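Local coordinates for 433aa long hypothetical phosphoribosylglycinamide formyl transferase (Pyrococcus horikoshii, PDB 2DWC), which is an ATP-grasp family protein related to PurT, modelled here with bound adenosine-5'-diphosphate and probably acting as a nucleotide-dependent enzyme, at residues E250-A255 against K283-W288; A255-Y260 against D332-F337; V45-R50 against Q58-S63. All blocks are in the same frame, centred on the assembly; numbering follows the deposited sequence.

Contact 1 (E250-A255 against K283-W288); sequences EISEKA and KGDKVW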
# COMPACT_ATOMS: atom_id res chain seq x y z
N GLU B 250 23.86 8.47 5.49
CA GLU B 250 25.12 7.98 6.05
C GLU B 250 25.86 9.12 6.72
O GLU B 250 26.79 9.70 6.15
CB GLU B 250 25.94 7.35 4.94
CG GLU B 250 25.28 6.07 4.39
CD GLU B 250 26.14 5.34 3.35
OE1 GLU B 250 26.27 5.85 2.21
OE2 GLU B 250 26.69 4.26 3.69
N ILE B 251 25.40 9.46 7.92
CA ILE B 251 25.98 10.53 8.72
C ILE B 251 26.37 9.99 10.09
O ILE B 251 25.92 8.92 10.50
CB ILE B 251 24.96 11.72 8.90
CG1 ILE B 251 23.73 11.25 9.70
CG2 ILE B 251 24.60 12.29 7.52
CD1 ILE B 251 22.72 12.38 10.02
N SER B 252 27.22 10.73 10.80
CA SER B 252 27.67 10.29 12.11
C SER B 252 26.55 10.23 13.12
O SER B 252 25.51 10.90 12.98
CB SER B 252 28.77 11.20 12.67
OG SER B 252 28.28 12.52 12.88
N GLU B 253 26.78 9.43 14.15
CA GLU B 253 25.82 9.28 15.22
C GLU B 253 25.65 10.63 15.92
O GLU B 253 24.56 10.98 16.36
CB GLU B 253 26.31 8.22 16.20
CG GLU B 253 25.17 7.48 16.84
CD GLU B 253 25.59 6.16 17.43
OE1 GLU B 253 26.25 5.37 16.71
OE2 GLU B 253 25.25 5.90 18.60
N LYS B 254 26.73 11.41 15.99
CA LYS B 254 26.63 12.75 16.60
C LYS B 254 25.75 13.66 15.74
O LYS B 254 24.89 14.37 16.26
CB LYS B 254 28.01 13.41 16.76
CG LYS B 254 28.79 12.86 17.93
CD LYS B 254 29.96 13.76 18.31
CE LYS B 254 30.74 13.12 19.47
NZ LYS B 254 31.78 14.03 20.03
N ALA B 255 25.98 13.64 14.44
CA ALA B 255 25.19 14.46 13.54
C ALA B 255 23.73 14.02 13.62
O ALA B 255 22.81 14.84 13.61
CB ALA B 255 25.70 14.33 12.10
N LYS B 283 27.67 18.44 7.62
CA LYS B 283 29.08 18.39 7.22
C LYS B 283 29.77 17.84 8.47
O LYS B 283 29.94 18.54 9.46
CB LYS B 283 29.61 19.79 6.89
CG LYS B 283 30.84 19.76 5.98
CD LYS B 283 31.82 20.84 6.35
CE LYS B 283 33.09 20.68 5.53
NZ LYS B 283 34.24 21.33 6.25
N GLY B 284 30.12 16.55 8.44
CA GLY B 284 30.71 15.94 9.61
C GLY B 284 29.69 15.89 10.74
O GLY B 284 28.58 15.40 10.54
N ASP B 285 30.04 16.41 11.91
CA ASP B 285 29.11 16.41 13.03
C ASP B 285 28.30 17.71 13.07
O ASP B 285 27.41 17.86 13.91
CB ASP B 285 29.85 16.28 14.38
CG ASP B 285 30.45 14.88 14.61
OD1 ASP B 285 31.04 14.68 15.70
OD2 ASP B 285 30.34 13.98 13.74
N LYS B 286 28.63 18.66 12.19
CA LYS B 286 27.93 19.94 12.16
C LYS B 286 26.64 19.89 11.32
O LYS B 286 26.64 19.38 10.18
CB LYS B 286 28.83 21.06 11.62
CG LYS B 286 28.16 22.42 11.80
CD LYS B 286 29.12 23.58 11.98
CE LYS B 286 28.43 24.73 12.74
NZ LYS B 286 26.94 24.75 12.53
N VAL B 287 25.57 20.46 11.86
CA VAL B 287 24.27 20.45 11.16
C VAL B 287 23.68 21.87 11.11
O VAL B 287 23.75 22.63 12.08
CB VAL B 287 23.29 19.50 11.91
CG1 VAL B 287 21.93 19.39 11.16
CG2 VAL B 287 23.92 18.12 12.03
N TRP B 288 23.14 22.23 9.95
CA TRP B 288 22.50 23.55 9.77
C TRP B 288 21.06 23.32 9.34
O TRP B 288 20.83 22.48 8.47
CB TRP B 288 23.18 24.33 8.66
CG TRP B 288 24.60 24.78 8.91
CD1 TRP B 288 25.00 26.01 9.36
CD2 TRP B 288 25.80 24.03 8.64
NE1 TRP B 288 26.38 26.08 9.38
CE2 TRP B 288 26.89 24.89 8.94
CE3 TRP B 288 26.06 22.73 8.17
CZ2 TRP B 288 28.23 24.48 8.78
CZ3 TRP B 288 27.40 22.33 8.02
CH2 TRP B 288 28.46 23.20 8.32
O HOH W 1 28.23 12.97 9.33
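Ser252 and Asp285 meet through a short hydrogen bond, Ser252 OG donating to Asp285 OD2 at 2.7 Å. The hydroxyl does not lie in the plane of the carboxylate but comes at OD2 from above it, 44° out. With chi1 at 64°, Ser252 OG sits between the backbone N and the carbonyl carbon of its own residue, and there Ser252 OG also accepts from Ala255 N at 3.0 Å. Ser252 is thus the N-cap of the helix that begins at Glu253, and its OG joins the first turn to the acid opposite. The negative charge of Asp285 close to this helix start probably interacts favourably with the helix dipole. The other carboxylate oxygen turns to Lys254, whose extended chain crosses the acid obliquely: Lys254 CD lies 3.0 Å from Asp285 OD1, while NZ runs on to 4.4 Å from OD1, too far for a salt bridge. Next to the acid, Ala255 CB rests 3.4 Å from Gly284 O, and Val287 CG2 approaches the same methyl at 4.2 Å. One water accepts from Ser252 N and donates to Gly284 O, a second bridge beside the direct bond. Gly284, with positive phi, and Asp285 are the central residues of a type II' turn from Lys283 to Lys286. This beta hairpin joins strands 274-283 and 286-293; helix 253-270 packs against it, with Ala255 on Val282 and Val287 on Val259 and Ile262.

Contact 2 (A255-Y260 against D332-F337); sequences AEREVY and DGYRLF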
# COMPACT_ATOMS: atom_id res chain seq x y z
N ALA B 255 25.98 13.64 14.44
CA ALA B 255 25.19 14.46 13.54
C ALA B 255 23.73 14.02 13.62
O ALA B 255 22.81 14.84 13.61
CB ALA B 255 25.70 14.33 12.10
N GLU B 256 23.51 12.70 13.68
CA GLU B 256 22.15 12.17 13.74
C GLU B 256 21.41 12.70 14.95
O GLU B 256 20.25 13.12 14.86
CB GLU B 256 22.17 10.64 13.77
CG GLU B 256 20.80 10.01 13.84
CD GLU B 256 20.86 8.52 13.95
OE1 GLU B 256 21.98 7.98 13.84
OE2 GLU B 256 19.81 7.89 14.17
N ARG B 257 22.06 12.71 16.11
CA ARG B 257 21.38 13.23 17.29
C ARG B 257 21.14 14.74 17.18
O ARG B 257 20.17 15.27 17.75
CB ARG B 257 22.18 12.91 18.56
CG ARG B 257 22.44 11.43 18.75
CD ARG B 257 22.88 11.07 20.18
NE ARG B 257 21.72 11.02 21.07
CZ ARG B 257 21.39 11.98 21.94
NH1 ARG B 257 22.13 13.08 22.07
NH2 ARG B 257 20.29 11.84 22.67
N GLU B 258 22.03 15.45 16.52
CA GLU B 258 21.87 16.90 16.36
C GLU B 258 20.68 17.14 15.40
O GLU B 258 19.92 18.12 15.54
CB GLU B 258 23.15 17.51 15.80
CG GLU B 258 23.12 19.00 15.56
CD GLU B 258 23.16 19.83 16.86
OE1 GLU B 258 23.32 21.06 16.73
OE2 GLU B 258 23.03 19.26 17.97
N VAL B 259 20.55 16.26 14.42
CA VAL B 259 19.42 16.38 13.45
C VAL B 259 18.12 16.27 14.25
O VAL B 259 17.22 17.09 14.08
CB VAL B 259 19.50 15.25 12.37
CG1 VAL B 259 18.13 15.08 11.64
CG2 VAL B 259 20.58 15.61 11.36
N TYR B 260 18.03 15.29 15.14
CA TYR B 260 16.82 15.14 15.96
C TYR B 260 16.63 16.36 16.87
O TYR B 260 15.52 16.84 17.03
CB TYR B 260 16.87 13.89 16.85
CG TYR B 260 17.04 12.57 16.10
CD1 TYR B 260 17.70 11.49 16.69
CD2 TYR B 260 16.55 12.42 14.80
CE1 TYR B 260 17.87 10.29 15.99
CE2 TYR B 260 16.72 11.23 14.08
CZ TYR B 260 17.38 10.18 14.67
OH TYR B 260 17.60 9.03 13.93
N ASP B 332 17.97 7.28 24.30
CA ASP B 332 18.71 8.47 24.71
C ASP B 332 17.85 9.72 24.78
O ASP B 332 18.29 10.81 24.39
CB ASP B 332 19.88 8.75 23.74
CG ASP B 332 20.79 7.55 23.52
OD1 ASP B 332 20.87 6.68 24.42
OD2 ASP B 332 21.44 7.47 22.46
N GLY B 333 16.63 9.58 25.28
CA GLY B 333 15.76 10.73 25.40
C GLY B 333 14.97 11.11 24.15
O GLY B 333 14.24 12.10 24.17
N TYR B 334 15.16 10.37 23.06
CA TYR B 334 14.42 10.65 21.83
C TYR B 334 13.50 9.47 21.51
O TYR B 334 13.89 8.30 21.64
CB TYR B 334 15.37 10.90 20.64
CG TYR B 334 16.02 12.27 20.62
CD1 TYR B 334 17.39 12.42 20.90
CD2 TYR B 334 15.25 13.44 20.40
CE1 TYR B 334 17.98 13.69 20.98
CE2 TYR B 334 15.84 14.71 20.46
CZ TYR B 334 17.20 14.83 20.76
OH TYR B 334 17.78 16.08 20.88
N ARG B 335 12.26 9.78 21.13
CA ARG B 335 11.29 8.76 20.75
C ARG B 335 11.56 8.57 19.24
O ARG B 335 11.30 9.47 18.43
CB ARG B 335 9.86 9.25 21.00
CG ARG B 335 8.82 8.13 21.13
CD ARG B 335 7.41 8.71 21.32
NE ARG B 335 6.32 7.73 21.57
CZ ARG B 335 5.65 7.06 20.63
NH1 ARG B 335 5.95 7.23 19.32
NH2 ARG B 335 4.65 6.24 20.99
N LEU B 336 12.13 7.42 18.89
CA LEU B 336 12.48 7.14 17.51
C LEU B 336 11.48 6.22 16.84
O LEU B 336 10.74 5.49 17.49
CB LEU B 336 13.90 6.50 17.42
CG LEU B 336 15.04 7.30 18.08
CD1 LEU B 336 16.37 6.63 17.73
CD2 LEU B 336 15.05 8.74 17.59
N PHE B 337 11.48 6.26 15.51
CA PHE B 337 10.62 5.36 14.74
C PHE B 337 11.60 4.42 14.01
O PHE B 337 12.31 4.83 13.10
CB PHE B 337 9.76 6.12 13.73
CG PHE B 337 8.70 5.25 13.12
CD1 PHE B 337 7.56 4.96 13.84
CD2 PHE B 337 8.95 4.57 11.92
CE1 PHE B 337 6.66 4.00 13.40
CE2 PHE B 337 8.06 3.61 11.47
CZ PHE B 337 6.92 3.31 12.20
O HOH W 2 20.70 15.36 21.00
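Tyr260 and Tyr334 meet obliquely, and the closest approach comes from the aliphatic part of Tyr260. Its CB lies over the centre of the Tyr334 ring, 3.9 Å from the centroid and 11° off the normal, a CH-pi contact. The Tyr260 ring receives a methyl in turn: Leu336 CD2 sits over one face, 3.6 Å from Tyr260 CE1. Chi1 of -59° sets Tyr260 CG beside the backbone N, and the ring, turned about chi2, offers that face to the leucine. At its far end Tyr260 OH donates to Glu256 OE2, one turn back on the helix; the 2.5 Å between them is unusually short and should be read with caution. The Arg257 chain bends at chi3, which sets NE; the guanidinium beyond it lies at the edge of the Tyr334 ring, with Arg257 NH2 3.4 Å from Tyr334 CE1, and CE1 in turn lies over one guanidinium face. That NH2 is also 2.8 Å from Asp332 O, near the guanidinium plane, while Arg257 NE and Asp332 OD2 form a long salt bridge of 3.8 Å. A water donates to Arg257 O and is hydrogen-bonded to Tyr334 OH. The local axes of helix segment 255-260 and strand 334-337 pass 10.8 Å apart, their directions 103° apart. That strand pairs with strand 225-238, whose Lys231 and Pro232 touch Tyr260; Lys231 also forms a salt bridge with Glu256.

Contact 3 (V45-R50 against Q58-S63); sequences VVAVDR and QVAHRS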
# COMPACT_ATOMS: atom_id res chain seq x y z
N VAL B 45 -12.28 9.47 1.81
CA VAL B 45 -11.35 10.45 1.23
C VAL B 45 -11.97 11.32 0.16
O VAL B 45 -12.57 10.80 -0.78
CB VAL B 45 -10.16 9.73 0.52
CG1 VAL B 45 -9.13 10.75 -0.01
CG2 VAL B 45 -9.46 8.80 1.52
N VAL B 46 -11.81 12.64 0.30
CA VAL B 46 -12.29 13.55 -0.73
C VAL B 46 -11.00 14.26 -1.17
O VAL B 46 -10.25 14.77 -0.34
CB VAL B 46 -13.28 14.54 -0.16
CG1 VAL B 46 -13.68 15.53 -1.25
CG2 VAL B 46 -14.50 13.79 0.29
N ALA B 47 -10.75 14.24 -2.48
CA ALA B 47 -9.52 14.80 -3.04
C ALA B 47 -9.81 16.01 -3.90
O ALA B 47 -10.67 15.93 -4.79
CB ALA B 47 -8.84 13.69 -3.90
N VAL B 48 -9.06 17.07 -3.69
CA VAL B 48 -9.25 18.32 -4.44
C VAL B 48 -7.98 18.71 -5.18
O VAL B 48 -6.86 18.53 -4.68
CB VAL B 48 -9.58 19.48 -3.43
CG1 VAL B 48 -9.93 20.82 -4.17
CG2 VAL B 48 -10.76 19.04 -2.52
N ASP B 49 -8.15 19.23 -6.39
CA ASP B 49 -7.00 19.76 -7.11
C ASP B 49 -7.50 20.63 -8.26
O ASP B 49 -8.71 20.81 -8.43
CB ASP B 49 -6.04 18.67 -7.60
CG ASP B 49 -4.58 19.16 -7.63
OD1 ASP B 49 -4.31 20.30 -8.11
OD2 ASP B 49 -3.68 18.37 -7.23
N ARG B 50 -6.58 21.20 -9.03
CA ARG B 50 -6.97 22.09 -10.13
C ARG B 50 -7.24 21.39 -11.43
O ARG B 50 -7.65 22.05 -12.42
CB ARG B 50 -5.88 23.18 -10.36
CG ARG B 50 -4.56 22.58 -10.75
CD ARG B 50 -3.44 23.64 -10.76
NE ARG B 50 -3.77 24.76 -11.64
CZ ARG B 50 -3.85 24.68 -12.97
NH1 ARG B 50 -3.64 23.51 -13.60
NH2 ARG B 50 -4.08 25.77 -13.68
N GLN B 58 -8.01 9.48 -8.16
CA GLN B 58 -8.31 8.15 -8.72
C GLN B 58 -8.58 7.11 -7.62
O GLN B 58 -9.40 6.21 -7.78
CB GLN B 58 -7.15 7.68 -9.63
CG GLN B 58 -7.11 8.55 -10.94
CD GLN B 58 -5.98 8.15 -11.84
OE1 GLN B 58 -5.72 6.96 -12.00
NE2 GLN B 58 -5.30 9.12 -12.43
N VAL B 59 -7.90 7.30 -6.49
CA VAL B 59 -8.03 6.37 -5.35
C VAL B 59 -9.10 6.84 -4.34
O VAL B 59 -9.67 6.03 -3.63
CB VAL B 59 -6.67 6.24 -4.62
CG1 VAL B 59 -6.86 5.60 -3.23
CG2 VAL B 59 -5.75 5.32 -5.50
N ALA B 60 -9.40 8.12 -4.36
CA ALA B 60 -10.37 8.70 -3.44
C ALA B 60 -11.81 8.28 -3.71
O ALA B 60 -12.18 7.82 -4.79
CB ALA B 60 -10.27 10.23 -3.52
N HIS B 61 -12.64 8.44 -2.69
CA HIS B 61 -14.06 8.16 -2.86
C HIS B 61 -14.74 9.23 -3.74
O HIS B 61 -15.62 8.91 -4.54
CB HIS B 61 -14.74 8.18 -1.49
CG HIS B 61 -14.33 7.04 -0.62
ND1 HIS B 61 -13.32 7.15 0.31
CD2 HIS B 61 -14.78 5.75 -0.55
CE1 HIS B 61 -13.16 5.98 0.92
NE2 HIS B 61 -14.02 5.12 0.41
N ARG B 62 -14.34 10.50 -3.59
CA ARG B 62 -14.97 11.58 -4.39
C ARG B 62 -13.93 12.65 -4.64
O ARG B 62 -12.95 12.76 -3.89
CB ARG B 62 -16.09 12.28 -3.58
CG ARG B 62 -17.52 11.81 -3.64
CD ARG B 62 -18.43 12.90 -2.91
NE ARG B 62 -18.13 13.17 -1.48
CZ ARG B 62 -18.04 12.21 -0.57
NH1 ARG B 62 -18.20 10.94 -0.92
NH2 ARG B 62 -17.77 12.50 0.70
N SER B 63 -14.17 13.52 -5.63
CA SER B 63 -13.18 14.59 -5.88
C SER B 63 -13.89 15.90 -6.24
O SER B 63 -15.07 15.88 -6.61
CB SER B 63 -12.24 14.13 -6.99
OG SER B 63 -12.94 14.03 -8.23
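His61 reaches back to the start of the neighbouring strand, where its ring accepts a hydrogen bond from Val45. At the root of the side chain, His61 CB lies 3.5 Å from Val45 O. CG is anti to the carbonyl carbon (chi1 -69°), a setting that brings His61 CG 4.0 Å from Val45 N. His61 ND1 then takes the hydrogen of Val45 N at 3.0 Å, with a nearly straight N-H...N angle of 162° and the donor tilted 19° from the ring plane. Farther round, CE1 remains beside the same amide, and NE2 at the tip hydrogen-bonds Gln58 OE1 of the second subunit. The two ring nitrogens therefore join the edge of this sheet to the dimer interface, and acceptance at ND1 is consistent with that nitrogen being unprotonated. Arg62 N to Val45 O, a weak bond, and Ala47 N to Arg62 O, at 3.0 Å, flank the parallel Val46-Arg62 pair; His61 N also makes a weak bond to Val45 O. On one face of the sheet Val46 CG2 lies 3.5 Å from Arg62 NH2, which forms salt bridges with Glu44 and Glu81. Ala60 CB packs against Val45 CG1 at 3.7 Å and against the methyl of Ala47. Together strand 44-49, helix 55-59 and strand 62-65 form a beta-alpha-beta unit of the preATP-grasp domain, as in Rossmann-like folds. Strand 62-65 is outermost in the four-stranded parallel sheet, strand 21-25 flanks 44-49 on its other side, and helix 29-40 packs on Val45.

From the N terminus, contact 3 comes first, closing the short connection between strands 44-49 and 62-65 in the preATP-grasp region before either of the others opens. Contacts 1 and 2 follow far along the chain and cross: segment 250-255 leads into 255-260, then 283-288 returns to the former and 332-337 to the latter. They share Ala255 and helix 253-270, with centres 12 Å apart, and Val287 of contact 1 packs on Glu258 and Val259 of contact 2. Together they fasten one helix to two places on a large mixed sheet. Contact 3 lies across the centre of the chain, its centre about 40 Å from that of contact 1.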